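Local coordinates for protein putative P450-like enzyme (Streptomyces himastatinicus ATCC 53653, PDB 5Z9I) that binds heme as a member of the cytochrome P450 family and probably acts as a monooxygenase in bacterial secondary metabolism, at residues Glu10-His15 and Phe381-Asp386; Glu68-Gly73 and Leu185-Arg190; Tyr192-Ala197 and Asn223-Ser228; Leu245-Met250 and Ser388-Leu393. The protein carries 1 engineered substitution. All coordinates share one frame; numbering follows the deposited sequence.

Contact 1 of 4, residues Glu10-His15 and Phe381-Asp386; sequences EFHPGH and FLQVVD
The N-terminal arm of this P450 lies across the loop that joins strands 380-381 and 390-396, the C-terminal hairpin, and Phe11, His12 and His15 do the gripping. Phe11 turns its edge to the face of the Phe381 ring, with CE1 3.7 Å from Phe381 CE2 and the planes inclined at 50°; Glu10 O comes within 3.2 Å of Phe381 CD1. Beyond the rings the hairpin loop makes an inverse gamma turn centred on Gln383. The Gln383 side chain folds back so that its NE2 bonds to Phe381 O at 2.8 Å, which leaves Gln383 OE1 lying 3.4 Å from His12 CA. The arm answers with a type I beta turn, His12 to His15. CG of His12 lies anti to the backbone N (chi1 -170°), swinging its ring in between Val385 CA, 3.9 Å from the ring centroid over one face, and Pro13 CD over the other. Gly14 N donates to His12 ND1 at 3.0 Å and fixes the ring's rotation. Swapping His12 for an alanine would probably leave Gly14 N without this acceptor and open a gap over Val385. The contact's one hydrogen bond across the segments runs from His15 NE2 to Val385 O at 2.6 Å, nearly straight (167°), with the oxygen in the imidazole plane but the donor well above the carbonyl plane. The His15 ring also meets that of Trp17.

Contact 2 of 4, residues Glu68-Gly73 and Leu185-Arg190; sequences EAIVEG and LLWEMR
Ile70 sets its CG1 beside the backbone N (chi1 -54°), so its two branches part: CG2 meets Leu186, while CD1 extends to Trp187 and Arg190. Arg190 in turn bends at chi3 (54°), which lays the face of its guanidinium against the backbone carbonyl of Ala69. Ile70 CG2 touches Leu186 CD1 at 3.6 Å. Ile70 CD1 comes to the edge of the indole, 4.0 Å from Trp187 CD1, and lies 3.7 Å from Arg190 NE, crossing the arginine chain rather than running along it. The short, weakly bonded helix 68-71, in the region between the B and C helices of the P450 fold, is thereby pinned to the long helix 173-202, which corresponds to the G helix. Ala69 O sits 3.0 Å from Arg190 NH1, yet over the guanidinium face, where the angle is too poor for a hydrogen bond. The N-H groups of that nitrogen are spent elsewhere, on Ser225 OG and Asn229 OD1 of helix 224-255. Asn229 ND2 donates to Ala69 O. Glu72 OE2 stays 5.3 Å from Arg190 NH1, too far for an ion pair, although Ser225 OG bonds to both. The cation therefore probably attracts the carbonyl through its face and the carboxylate only at a distance, while Ile70 supplies the apolar part of the contact.

Contact 3 of 4, residues Tyr192-Ala197 and Asn223-Ser228; sequences YWHERA and NDSQIS
Polar contacts come first: His194 CG lies anti to the carbonyl carbon (chi1 -84°), which brings the imidazole over Asp224 O, 3.5 Å from His194 NE2, at the start of helix 224-255. Ser228 OG donates to Asp224 O at 2.7 Å, while His194 ND1 bonds back to Arg190 O one turn earlier. A leucine in place of His194 would probably leave Arg190 O without this partner and Asp224 O without the flat ring against it. A water joins the two helices, donating to His194 O at 2.6 Å and to Asp224 OD2 at 2.8 Å. Asp224 OD1 makes a salt bridge with Arg201. Of the apolar side chains, Ala197 CB faces Ile227 CG2 at a loose 4.4 Å; His194 CD2 packs 3.7 Å from Asp224 CB. At the helix start Asn223 and Gln226 form a capping box, Gln226 N reaching Asn223 OD1 at 3.0 Å. The short axes cross at 120°, 8.8 Å apart, where helix 173-202 passes the N-terminus of helix 224-255, and helix 208-214 packs against Trp193, Ala197 and Ile227.

Contact 4 of 4, residues Leu245-Met250 and Ser388-Leu393; sequences LIANTM and SGVATL
Asn248 points its carboxamide across to the chain at Ser388-Val390, using both ends of the group. Its CG lies anti to the carbonyl carbon (chi1 -68°), which carries OD1 to Val390 N: the bond is 2.8 Å long, almost straight at 175°, and the donor lies in the plane of the side-chain carbonyl. ND2, on the other side, gives only a weak bond to Ser388 O at 3.4 Å and a second weak one to Met281 O. Between these two grips the amide lies against Gly389, whose CA is 3.3 Å from Asn248 OD1; a side chain on Gly389 would collide with ND2. This is where helix 224-255, the long central helix of the P450 fold, meets the last strand, 390-396, which pairs with 380-381 and makes a classic beta bulge where Ala391 and Thr392 both face Thr380. The rest is apolar. Before the corner at Ala391, Val390 CG1 lies 4.1 Å from Ala247 CB. Beyond it Leu393, with CG anti to its backbone N (chi1 -179°), brings CD2 to 3.5 Å from Ala247 O and within 4.4 Å of Met250 CB. Leu125 on helix 125-130 touches both Leu393 and Met250, and on the same helical segment as Ala247, Leu245 touches the heme.

How the contacts relate
The four contacts form two clusters, well apart in the fold. Contacts 1 and 4, with centres 12 Å apart, share the C-terminal hairpin: Leu382 N probably bonds to Gly389 O at 2.8 Å, so the arm and helix 224-255 meet the two limbs of one turn. Contacts 2 and 3, 9 Å apart, both use helix 173-202 and are joined through Ser225 and Arg190. The centres of contacts 1 and 3 are 34 Å apart. Helix 224-255 nevertheless serves contact 3 at its start and contact 4 further along. In sequence, contacts 2 and 3 follow one another inside the loop closed by contact 1, while contacts 1 and 4 interleave, so the N-terminal arm is held to the C-terminal hairpin, and the hairpin to helix 224-255.

Contact 1 of 4, residues Glu10-His15 and Phe381-Asp386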
loop_
_atom_site.group_PDB
_atom_site.type_symbol
_atom_site.label_atom_id
_atom_site.label_comp_id
_atom_site.label_asym_id
_atom_site.label_seq_id
_atom_site.Cartn_x
_atom_site.Cartn_y
_atom_site.Cartn_z
ATOM N N GLU A 10 13.434 14.998 3.144
ATOM C CA GLU A 10 12.829 15.678 1.994
ATOM C C GLU A 10 11.541 14.976 1.485
ATOM O O GLU A 10 11.543 14.205 0.524
ATOM C CB GLU A 10 13.895 15.806 0.891
ATOM C CG GLU A 10 13.420 16.016 -0.538
ATOM C CD GLU A 10 14.564 15.927 -1.534
ATOM O OE1 GLU A 10 14.738 14.860 -2.171
ATOM O OE2 GLU A 10 15.280 16.941 -1.692
ATOM N N PHE A 11 10.432 15.255 2.158
ATOM C CA PHE A 11 9.162 14.612 1.831
ATOM C C PHE A 11 8.479 15.296 0.644
ATOM O O PHE A 11 8.896 16.367 0.203
ATOM C CB PHE A 11 8.231 14.620 3.050
ATOM C CG PHE A 11 8.886 14.136 4.313
ATOM C CD1 PHE A 11 8.941 12.774 4.607
ATOM C CD2 PHE A 11 9.460 15.035 5.203
ATOM C CE1 PHE A 11 9.556 12.319 5.769
ATOM C CE2 PHE A 11 10.070 14.589 6.370
ATOM C CZ PHE A 11 10.114 13.225 6.651
ATOM N N HIS A 12 7.450 14.648 0.113
ATOM C CA HIS A 12 6.558 15.285 -0.847
ATOM C C HIS A 12 6.115 16.641 -0.271
ATOM O O HIS A 12 5.779 16.733 0.914
ATOM C CB HIS A 12 5.352 14.375 -1.128
ATOM C CG HIS A 12 4.497 14.826 -2.274
ATOM N ND1 HIS A 12 3.560 15.832 -2.160
ATOM C CD2 HIS A 12 4.424 14.390 -3.556
ATOM C CE1 HIS A 12 2.957 16.004 -3.322
ATOM N NE2 HIS A 12 3.461 15.138 -4.185
ATOM N N PRO A 13 6.121 17.699 -1.104
ATOM C CA PRO A 13 5.801 19.046 -0.616
ATOM C C PRO A 13 4.392 19.161 -0.006
ATOM O O PRO A 13 4.115 20.118 0.704
ATOM C CB PRO A 13 5.931 19.912 -1.875
ATOM C CG PRO A 13 5.732 18.951 -3.018
ATOM C CD PRO A 13 6.353 17.674 -2.560
ATOM N N GLY A 14 3.516 18.197 -0.267
ATOM C CA GLY A 14 2.173 18.253 0.278
ATOM C C GLY A 14 2.048 17.654 1.668
ATOM O O GLY A 14 1.089 17.927 2.390
ATOM N N HIS A 15 3.029 16.841 2.050
ATOM C CA HIS A 15 2.941 16.078 3.284
ATOM C C HIS A 15 3.448 16.888 4.471
ATOM O O HIS A 15 4.473 16.559 5.086
ATOM C CB HIS A 15 3.714 14.772 3.143
ATOM C CG HIS A 15 3.220 13.897 2.029
ATOM N ND1 HIS A 15 3.910 12.785 1.595
ATOM C CD2 HIS A 15 2.109 13.973 1.255
ATOM C CE1 HIS A 15 3.248 12.216 0.602
ATOM N NE2 HIS A 15 2.149 12.917 0.377
ATOM N N PHE A 381 12.586 10.386 -1.396
ATOM C CA PHE A 381 11.241 10.025 -1.003
ATOM C C PHE A 381 10.343 9.964 -2.227
ATOM O O PHE A 381 10.560 10.683 -3.197
ATOM C CB PHE A 381 10.714 11.015 0.046
ATOM C CG PHE A 381 11.334 10.827 1.399
ATOM C CD1 PHE A 381 12.560 11.400 1.703
ATOM C CD2 PHE A 381 10.712 10.028 2.355
ATOM C CE1 PHE A 381 13.146 11.195 2.941
ATOM C CE2 PHE A 381 11.282 9.824 3.596
ATOM C CZ PHE A 381 12.500 10.408 3.898
ATOM N N LEU A 382 9.352 9.087 -2.191
ATOM C CA LEU A 382 8.498 8.889 -3.342
ATOM C C LEU A 382 7.676 10.161 -3.541
ATOM O O LEU A 382 6.977 10.624 -2.635
ATOM C CB LEU A 382 7.603 7.660 -3.154
ATOM C CG LEU A 382 6.903 7.104 -4.402
ATOM C CD1 LEU A 382 7.911 6.682 -5.460
ATOM C CD2 LEU A 382 5.971 5.928 -4.064
ATOM N N GLN A 383 7.789 10.745 -4.723
ATOM C CA GLN A 383 7.098 11.986 -5.000
ATOM C C GLN A 383 5.746 11.674 -5.618
ATOM O O GLN A 383 5.425 12.090 -6.730
ATOM C CB GLN A 383 7.943 12.878 -5.901
ATOM C CG GLN A 383 9.264 13.309 -5.258
ATOM C CD GLN A 383 9.095 13.943 -3.870
ATOM O OE1 GLN A 383 8.432 14.972 -3.711
ATOM N NE2 GLN A 383 9.701 13.323 -2.858
ATOM N N VAL A 384 4.960 10.923 -4.861
ATOM C CA VAL A 384 3.608 10.534 -5.225
ATOM C C VAL A 384 2.717 11.034 -4.104
ATOM O O VAL A 384 2.978 10.725 -2.938
ATOM C CB VAL A 384 3.475 9.008 -5.380
ATOM C CG1 VAL A 384 2.028 8.614 -5.564
ATOM C CG2 VAL A 384 4.322 8.520 -6.541
ATOM N N VAL A 385 1.669 11.780 -4.446
ATOM C CA VAL A 385 0.926 12.557 -3.454
ATOM C C VAL A 385 0.293 11.721 -2.336
ATOM O O VAL A 385 0.189 12.177 -1.191
ATOM C CB VAL A 385 -0.171 13.395 -4.129
ATOM C CG1 VAL A 385 -0.812 14.304 -3.123
ATOM C CG2 VAL A 385 0.430 14.220 -5.261
ATOM N N ASP A 386 -0.089 10.488 -2.635
ATOM C CA ASP A 386 -0.831 9.706 -1.654
ATOM C C ASP A 386 0.014 8.602 -0.994
ATOM O O ASP A 386 -0.516 7.749 -0.293
ATOM C CB ASP A 386 -2.093 9.115 -2.302
ATOM C CG ASP A 386 -1.774 8.134 -3.421
ATOM O OD1 ASP A 386 -0.719 8.309 -4.075
ATOM O OD2 ASP A 386 -2.565 7.174 -3.634
#

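Contact 2 of 4, residues Glu68-Gly73 and Leu185-Arg190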
loop_
_atom_site.group_PDB
_atom_site.type_symbol
_atom_site.label_atom_id
_atom_site.label_comp_id
_atom_site.label_asym_id
_atom_site.label_seq_id
_atom_site.Cartn_x
_atom_site.Cartn_y
_atom_site.Cartn_z
ATOM N N GLU A 68 -16.271 -0.509 -18.609
ATOM C CA GLU A 68 -16.644 -1.418 -17.528
ATOM C C GLU A 68 -15.785 -2.694 -17.463
ATOM O O GLU A 68 -15.562 -3.229 -16.368
ATOM C CB GLU A 68 -18.129 -1.799 -17.654
ATOM C CG GLU A 68 -18.653 -2.664 -16.497
ATOM C CD GLU A 68 -18.332 -2.094 -15.112
ATOM O OE1 GLU A 68 -18.454 -0.860 -14.918
ATOM O OE2 GLU A 68 -17.942 -2.877 -14.213
ATOM N N ALA A 69 -15.306 -3.184 -18.608
ATOM C CA ALA A 69 -14.522 -4.428 -18.615
ATOM C C ALA A 69 -13.171 -4.206 -17.944
ATOM O O ALA A 69 -12.591 -5.122 -17.380
ATOM C CB ALA A 69 -14.328 -4.949 -20.051
ATOM N N ILE A 70 -12.682 -2.966 -17.995
ATOM C CA ILE A 70 -11.417 -2.620 -17.372
ATOM C C ILE A 70 -11.517 -2.494 -15.835
ATOM O O ILE A 70 -10.521 -2.677 -15.156
ATOM C CB ILE A 70 -10.847 -1.284 -17.953
ATOM C CG1 ILE A 70 -10.759 -1.355 -19.479
ATOM C CG2 ILE A 70 -9.450 -0.974 -17.386
ATOM C CD1 ILE A 70 -9.791 -2.432 -19.966
ATOM N N VAL A 71 -12.680 -2.161 -15.270
ATOM C CA VAL A 71 -12.706 -1.919 -13.817
ATOM C C VAL A 71 -13.502 -2.991 -13.076
ATOM O O VAL A 71 -13.490 -3.059 -11.852
ATOM C CB VAL A 71 -13.287 -0.529 -13.480
ATOM C CG1 VAL A 71 -12.358 0.594 -14.000
ATOM C CG2 VAL A 71 -14.683 -0.384 -14.040
ATOM N N GLU A 72 -14.173 -3.817 -13.870
ATOM C CA GLU A 72 -14.936 -5.001 -13.470
ATOM C C GLU A 72 -14.259 -5.831 -12.400
ATOM O O GLU A 72 -13.211 -6.387 -12.664
ATOM C CB GLU A 72 -15.124 -5.879 -14.710
ATOM C CG GLU A 72 -16.468 -6.422 -14.909
ATOM C CD GLU A 72 -16.534 -7.350 -16.101
ATOM O OE1 GLU A 72 -17.526 -8.095 -16.180
ATOM O OE2 GLU A 72 -15.620 -7.345 -16.957
ATOM N N GLY A 73 -14.864 -5.955 -11.222
ATOM C CA GLY A 73 -14.290 -6.752 -10.163
ATOM C C GLY A 73 -13.272 -6.044 -9.277
ATOM O O GLY A 73 -12.826 -6.602 -8.286
ATOM N N LEU A 185 -1.290 -0.208 -20.939
ATOM C CA LEU A 185 -0.649 -1.049 -19.927
ATOM C C LEU A 185 -1.649 -1.999 -19.247
ATOM O O LEU A 185 -1.330 -3.159 -18.956
ATOM C CB LEU A 185 0.050 -0.188 -18.872
ATOM C CG LEU A 185 0.668 -0.946 -17.691
ATOM C CD1 LEU A 185 1.665 -1.969 -18.198
ATOM C CD2 LEU A 185 1.354 -0.005 -16.705
ATOM N N LEU A 186 -2.858 -1.517 -18.987
ATOM C CA LEU A 186 -3.883 -2.365 -18.363
ATOM C C LEU A 186 -4.289 -3.499 -19.321
ATOM O O LEU A 186 -4.559 -4.609 -18.883
ATOM C CB LEU A 186 -5.111 -1.540 -17.952
ATOM C CG LEU A 186 -4.933 -0.651 -16.716
ATOM C CD1 LEU A 186 -6.173 0.195 -16.455
ATOM C CD2 LEU A 186 -4.612 -1.494 -15.498
ATOM N N TRP A 187 -4.322 -3.208 -20.621
ATOM C CA TRP A 187 -4.576 -4.228 -21.631
ATOM C C TRP A 187 -3.563 -5.347 -21.522
ATOM O O TRP A 187 -3.914 -6.519 -21.434
ATOM C CB TRP A 187 -4.506 -3.642 -23.030
ATOM C CG TRP A 187 -5.686 -2.812 -23.424
ATOM C CD1 TRP A 187 -6.883 -2.700 -22.767
ATOM C CD2 TRP A 187 -5.772 -1.964 -24.577
ATOM N NE1 TRP A 187 -7.708 -1.835 -23.452
ATOM C CE2 TRP A 187 -7.048 -1.371 -24.566
ATOM C CE3 TRP A 187 -4.887 -1.652 -25.625
ATOM C CZ2 TRP A 187 -7.471 -0.485 -25.559
ATOM C CZ3 TRP A 187 -5.308 -0.776 -26.615
ATOM C CH2 TRP A 187 -6.587 -0.204 -26.578
ATOM N N GLU A 188 -2.293 -4.965 -21.541
ATOM C CA GLU A 188 -1.205 -5.917 -21.451
ATOM C C GLU A 188 -1.306 -6.770 -20.174
ATOM O O GLU A 188 -1.216 -7.996 -20.251
ATOM C CB GLU A 188 0.122 -5.169 -21.521
ATOM C CG GLU A 188 1.344 -5.988 -21.254
ATOM C CD GLU A 188 2.595 -5.131 -21.308
ATOM O OE1 GLU A 188 2.581 -4.101 -22.019
ATOM O OE2 GLU A 188 3.589 -5.473 -20.639
ATOM N N MET A 189 -1.517 -6.134 -19.017
ATOM C CA MET A 189 -1.634 -6.870 -17.757
ATOM C C MET A 189 -2.870 -7.768 -17.712
ATOM O O MET A 189 -2.803 -8.905 -17.235
ATOM C CB MET A 189 -1.659 -5.918 -16.560
ATOM C CG MET A 189 -0.355 -5.136 -16.440
ATOM S SD MET A 189 -0.331 -3.899 -15.135
ATOM C CE MET A 189 -0.318 -4.912 -13.657
ATOM N N ARG A 190 -3.993 -7.246 -18.183
ATOM C CA ARG A 190 -5.227 -8.040 -18.230
ATOM C C ARG A 190 -5.037 -9.276 -19.100
ATOM O O ARG A 190 -5.455 -10.361 -18.702
ATOM C CB ARG A 190 -6.401 -7.203 -18.746
ATOM C CG ARG A 190 -7.108 -6.475 -17.643
ATOM C CD ARG A 190 -8.089 -5.435 -18.175
ATOM N NE ARG A 190 -9.064 -5.973 -19.133
ATOM C CZ ARG A 190 -10.112 -6.738 -18.824
ATOM N NH1 ARG A 190 -10.331 -7.098 -17.567
ATOM N NH2 ARG A 190 -10.949 -7.138 -19.783
#

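Contact 3 of 4, residues Tyr192-Ala197 and Asn223-Ser228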
loop_
_atom_site.group_PDB
_atom_site.type_symbol
_atom_site.label_atom_id
_atom_site.label_comp_id
_atom_site.label_asym_id
_atom_site.label_seq_id
_atom_site.Cartn_x
_atom_site.Cartn_y
_atom_site.Cartn_z
ATOM N N TYR A 192 -2.195 -10.843 -19.801
ATOM C CA TYR A 192 -1.364 -11.768 -19.033
ATOM C C TYR A 192 -2.216 -12.623 -18.093
ATOM O O TYR A 192 -2.101 -13.849 -18.098
ATOM C CB TYR A 192 -0.306 -11.023 -18.213
ATOM C CG TYR A 192 0.576 -11.942 -17.378
ATOM C CD1 TYR A 192 1.793 -12.411 -17.871
ATOM C CD2 TYR A 192 0.183 -12.350 -16.105
ATOM C CE1 TYR A 192 2.603 -13.252 -17.104
ATOM C CE2 TYR A 192 0.975 -13.194 -15.340
ATOM C CZ TYR A 192 2.188 -13.640 -15.842
ATOM O OH TYR A 192 2.976 -14.472 -15.081
ATOM N N TRP A 193 -3.065 -11.986 -17.286
ATOM C CA TRP A 193 -3.821 -12.746 -16.263
ATOM C C TRP A 193 -4.919 -13.646 -16.856
ATOM O O TRP A 193 -5.227 -14.696 -16.296
ATOM C CB TRP A 193 -4.446 -11.800 -15.219
ATOM C CG TRP A 193 -3.425 -11.108 -14.365
ATOM C CD1 TRP A 193 -3.179 -9.765 -14.296
ATOM C CD2 TRP A 193 -2.507 -11.734 -13.453
ATOM N NE1 TRP A 193 -2.153 -9.513 -13.400
ATOM C CE2 TRP A 193 -1.723 -10.708 -12.873
ATOM C CE3 TRP A 193 -2.267 -13.064 -13.078
ATOM C CZ2 TRP A 193 -0.726 -10.970 -11.942
ATOM C CZ3 TRP A 193 -1.278 -13.325 -12.154
ATOM C CH2 TRP A 193 -0.514 -12.277 -11.593
ATOM N N HIS A 194 -5.518 -13.227 -17.971
ATOM C CA HIS A 194 -6.514 -14.057 -18.656
ATOM C C HIS A 194 -5.900 -15.397 -19.076
ATOM O O HIS A 194 -6.527 -16.457 -18.934
ATOM C CB HIS A 194 -7.083 -13.337 -19.890
ATOM C CG HIS A 194 -8.207 -12.399 -19.582
ATOM N ND1 HIS A 194 -8.010 -11.134 -19.068
ATOM C CD2 HIS A 194 -9.547 -12.534 -19.726
ATOM C CE1 HIS A 194 -9.174 -10.539 -18.898
ATOM N NE2 HIS A 194 -10.127 -11.371 -19.288
ATOM N N GLU A 195 -4.673 -15.351 -19.598
ATOM C CA GLU A 195 -3.969 -16.581 -19.945
ATOM C C GLU A 195 -3.729 -17.471 -18.719
ATOM O O GLU A 195 -3.905 -18.687 -18.812
ATOM C CB GLU A 195 -2.642 -16.276 -20.632
ATOM C CG GLU A 195 -2.792 -15.899 -22.082
ATOM C CD GLU A 195 -1.461 -15.733 -22.783
ATOM O OE1 GLU A 195 -0.584 -15.021 -22.240
ATOM O OE2 GLU A 195 -1.294 -16.321 -23.876
ATOM N N ARG A 196 -3.356 -16.875 -17.583
ATOM C CA ARG A 196 -3.177 -17.647 -16.343
ATOM C C ARG A 196 -4.509 -18.246 -15.888
ATOM O O ARG A 196 -4.570 -19.400 -15.529
ATOM C CB ARG A 196 -2.597 -16.796 -15.203
ATOM C CG ARG A 196 -1.367 -15.971 -15.566
ATOM C CD ARG A 196 -0.202 -16.834 -15.883
ATOM N NE ARG A 196 0.208 -17.660 -14.753
ATOM C CZ ARG A 196 1.001 -18.724 -14.873
ATOM N NH1 ARG A 196 1.454 -19.081 -16.070
ATOM N NH2 ARG A 196 1.352 -19.433 -13.803
ATOM N N ALA A 197 -5.580 -17.462 -15.911
ATOM C CA ALA A 197 -6.874 -17.963 -15.444
ATOM C C ALA A 197 -7.359 -19.117 -16.307
ATOM O O ALA A 197 -7.893 -20.100 -15.786
ATOM C CB ALA A 197 -7.907 -16.843 -15.412
ATOM N N ASN A 223 -15.696 -14.191 -13.282
ATOM C CA ASN A 223 -15.272 -14.489 -14.630
ATOM C C ASN A 223 -13.797 -14.081 -14.795
ATOM O O ASN A 223 -13.234 -13.508 -13.919
ATOM C CB ASN A 223 -16.188 -13.879 -15.673
ATOM C CG ASN A 223 -16.213 -12.377 -15.645
ATOM O OD1 ASN A 223 -15.209 -11.736 -15.477
ATOM N ND2 ASN A 223 -17.374 -11.820 -15.844
ATOM N N ASP A 224 -13.185 -14.384 -15.918
ATOM C CA ASP A 224 -11.764 -14.098 -16.114
ATOM C C ASP A 224 -11.432 -12.609 -16.181
ATOM O O ASP A 224 -10.303 -12.210 -15.883
ATOM C CB ASP A 224 -11.253 -14.787 -17.380
ATOM C CG ASP A 224 -11.241 -16.302 -17.252
ATOM O OD1 ASP A 224 -11.460 -16.806 -16.127
ATOM O OD2 ASP A 224 -10.977 -16.985 -18.266
ATOM N N SER A 225 -12.399 -11.779 -16.557
ATOM C CA SER A 225 -12.127 -10.343 -16.628
ATOM C C SER A 225 -12.014 -9.754 -15.215
ATOM O O SER A 225 -11.061 -9.021 -14.917
ATOM C CB SER A 225 -13.203 -9.617 -17.440
ATOM O OG SER A 225 -12.857 -8.247 -17.588
ATOM N N GLN A 226 -12.980 -10.093 -14.362
ATOM C CA GLN A 226 -12.957 -9.765 -12.937
ATOM C C GLN A 226 -11.705 -10.303 -12.241
ATOM O O GLN A 226 -11.068 -9.595 -11.464
ATOM C CB GLN A 226 -14.199 -10.338 -12.228
ATOM C CG GLN A 226 -15.522 -9.680 -12.590
ATOM C CD GLN A 226 -16.711 -10.445 -11.997
ATOM O OE1 GLN A 226 -16.840 -11.658 -12.198
ATOM N NE2 GLN A 226 -17.571 -9.739 -11.249
ATOM N N ILE A 227 -11.389 -11.569 -12.506
ATOM C CA ILE A 227 -10.231 -12.215 -11.915
ATOM C C ILE A 227 -8.969 -11.443 -12.307
ATOM O O ILE A 227 -8.156 -11.111 -11.453
ATOM C CB ILE A 227 -10.137 -13.688 -12.345
ATOM C CG1 ILE A 227 -11.271 -14.488 -11.691
ATOM C CG2 ILE A 227 -8.779 -14.280 -11.977
ATOM C CD1 ILE A 227 -11.355 -15.930 -12.135
ATOM N N SER A 228 -8.841 -11.112 -13.590
ATOM C CA SER A 228 -7.691 -10.338 -14.084
ATOM C C SER A 228 -7.562 -8.968 -13.428
ATOM O O SER A 228 -6.453 -8.548 -13.103
ATOM C CB SER A 228 -7.781 -10.163 -15.607
ATOM O OG SER A 228 -7.775 -11.433 -16.254
HETATM O O HOH W 1 -8.933 -16.064 -19.912
#

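Contact 4 of 4, residues Leu245-Met250 and Ser388-Leu393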
loop_
_atom_site.group_PDB
_atom_site.type_symbol
_atom_site.label_atom_id
_atom_site.label_comp_id
_atom_site.label_asym_id
_atom_site.label_seq_id
_atom_site.Cartn_x
_atom_site.Cartn_y
_atom_site.Cartn_z
ATOM N N LEU A 245 7.066 0.261 3.789
ATOM C CA LEU A 245 7.028 -0.081 5.208
ATOM C C LEU A 245 8.389 -0.596 5.707
ATOM O O LEU A 245 8.909 -0.134 6.731
ATOM C CB LEU A 245 5.942 -1.123 5.487
ATOM C CG LEU A 245 5.870 -1.618 6.941
ATOM C CD1 LEU A 245 5.732 -0.452 7.938
ATOM C CD2 LEU A 245 4.689 -2.561 7.120
ATOM N N ILE A 246 8.966 -1.546 4.982
ATOM C CA ILE A 246 10.234 -2.125 5.405
ATOM C C ILE A 246 11.340 -1.078 5.380
ATOM O O ILE A 246 12.080 -0.925 6.366
ATOM C CB ILE A 246 10.606 -3.317 4.525
ATOM C CG1 ILE A 246 9.557 -4.433 4.739
ATOM C CG2 ILE A 246 12.056 -3.753 4.770
ATOM C CD1 ILE A 246 9.697 -5.560 3.782
ATOM N N ALA A 247 11.425 -0.337 4.272
ATOM C CA ALA A 247 12.500 0.627 4.103
ATOM C C ALA A 247 12.321 1.823 5.047
ATOM O O ALA A 247 13.301 2.285 5.628
ATOM C CB ALA A 247 12.594 1.096 2.647
ATOM N N ASN A 248 11.086 2.307 5.203
ATOM C CA ASN A 248 10.808 3.412 6.120
ATOM C C ASN A 248 11.200 3.009 7.530
ATOM O O ASN A 248 11.665 3.830 8.301
ATOM C CB ASN A 248 9.327 3.819 6.148
ATOM C CG ASN A 248 8.834 4.448 4.852
ATOM O OD1 ASN A 248 9.606 4.814 3.954
ATOM N ND2 ASN A 248 7.514 4.574 4.758
ATOM N N THR A 249 10.977 1.743 7.867
ATOM C CA THR A 249 11.288 1.278 9.210
ATOM C C THR A 249 12.798 1.320 9.448
ATOM O O THR A 249 13.239 1.784 10.505
ATOM C CB THR A 249 10.757 -0.141 9.458
ATOM O OG1 THR A 249 9.355 -0.157 9.186
ATOM C CG2 THR A 249 10.971 -0.555 10.893
ATOM N N MET A 250 13.590 0.869 8.467
ATOM C CA MET A 250 15.040 0.832 8.657
ATOM C C MET A 250 15.596 2.250 8.722
ATOM O O MET A 250 16.555 2.516 9.445
ATOM C CB MET A 250 15.710 0.029 7.549
ATOM C CG MET A 250 15.203 -1.426 7.471
ATOM S SD MET A 250 15.265 -2.315 9.061
ATOM C CE MET A 250 17.044 -2.402 9.315
ATOM N N SER A 388 3.503 8.193 1.480
ATOM C CA SER A 388 4.595 8.781 2.255
ATOM C C SER A 388 5.657 7.729 2.528
ATOM O O SER A 388 5.431 6.795 3.315
ATOM C CB SER A 388 4.105 9.362 3.586
ATOM O OG SER A 388 3.253 10.477 3.389
ATOM N N GLY A 389 6.817 7.876 1.897
ATOM C CA GLY A 389 7.879 6.925 2.142
ATOM C C GLY A 389 9.048 6.964 1.186
ATOM O O GLY A 389 9.020 7.608 0.126
ATOM N N VAL A 390 10.076 6.232 1.590
ATOM C CA VAL A 390 11.362 6.146 0.904
ATOM C C VAL A 390 11.270 5.557 -0.515
ATOM O O VAL A 390 10.719 4.479 -0.707
ATOM C CB VAL A 390 12.333 5.300 1.792
ATOM C CG1 VAL A 390 13.455 4.725 1.012
ATOM C CG2 VAL A 390 12.859 6.145 2.926
ATOM N N ALA A 391 11.809 6.274 -1.504
ATOM C CA ALA A 391 11.928 5.739 -2.859
ATOM C C ALA A 391 13.290 5.065 -3.055
ATOM O O ALA A 391 13.400 4.068 -3.770
ATOM C CB ALA A 391 11.726 6.846 -3.901
ATOM N N THR A 392 14.336 5.646 -2.472
ATOM C CA THR A 392 15.623 4.967 -2.379
ATOM C C THR A 392 16.184 5.128 -0.959
ATOM O O THR A 392 15.906 6.112 -0.275
ATOM C CB THR A 392 16.690 5.499 -3.393
ATOM O OG1 THR A 392 17.206 6.752 -2.931
ATOM C CG2 THR A 392 16.116 5.653 -4.817
ATOM N N LEU A 393 16.990 4.171 -0.529
ATOM C CA LEU A 393 17.629 4.255 0.773
ATOM C C LEU A 393 19.068 3.757 0.691
ATOM O O LEU A 393 19.333 2.583 0.960
ATOM C CB LEU A 393 16.830 3.454 1.818
ATOM C CG LEU A 393 17.376 3.463 3.251
ATOM C CD1 LEU A 393 17.627 4.897 3.719
ATOM C CD2 LEU A 393 16.432 2.736 4.199
#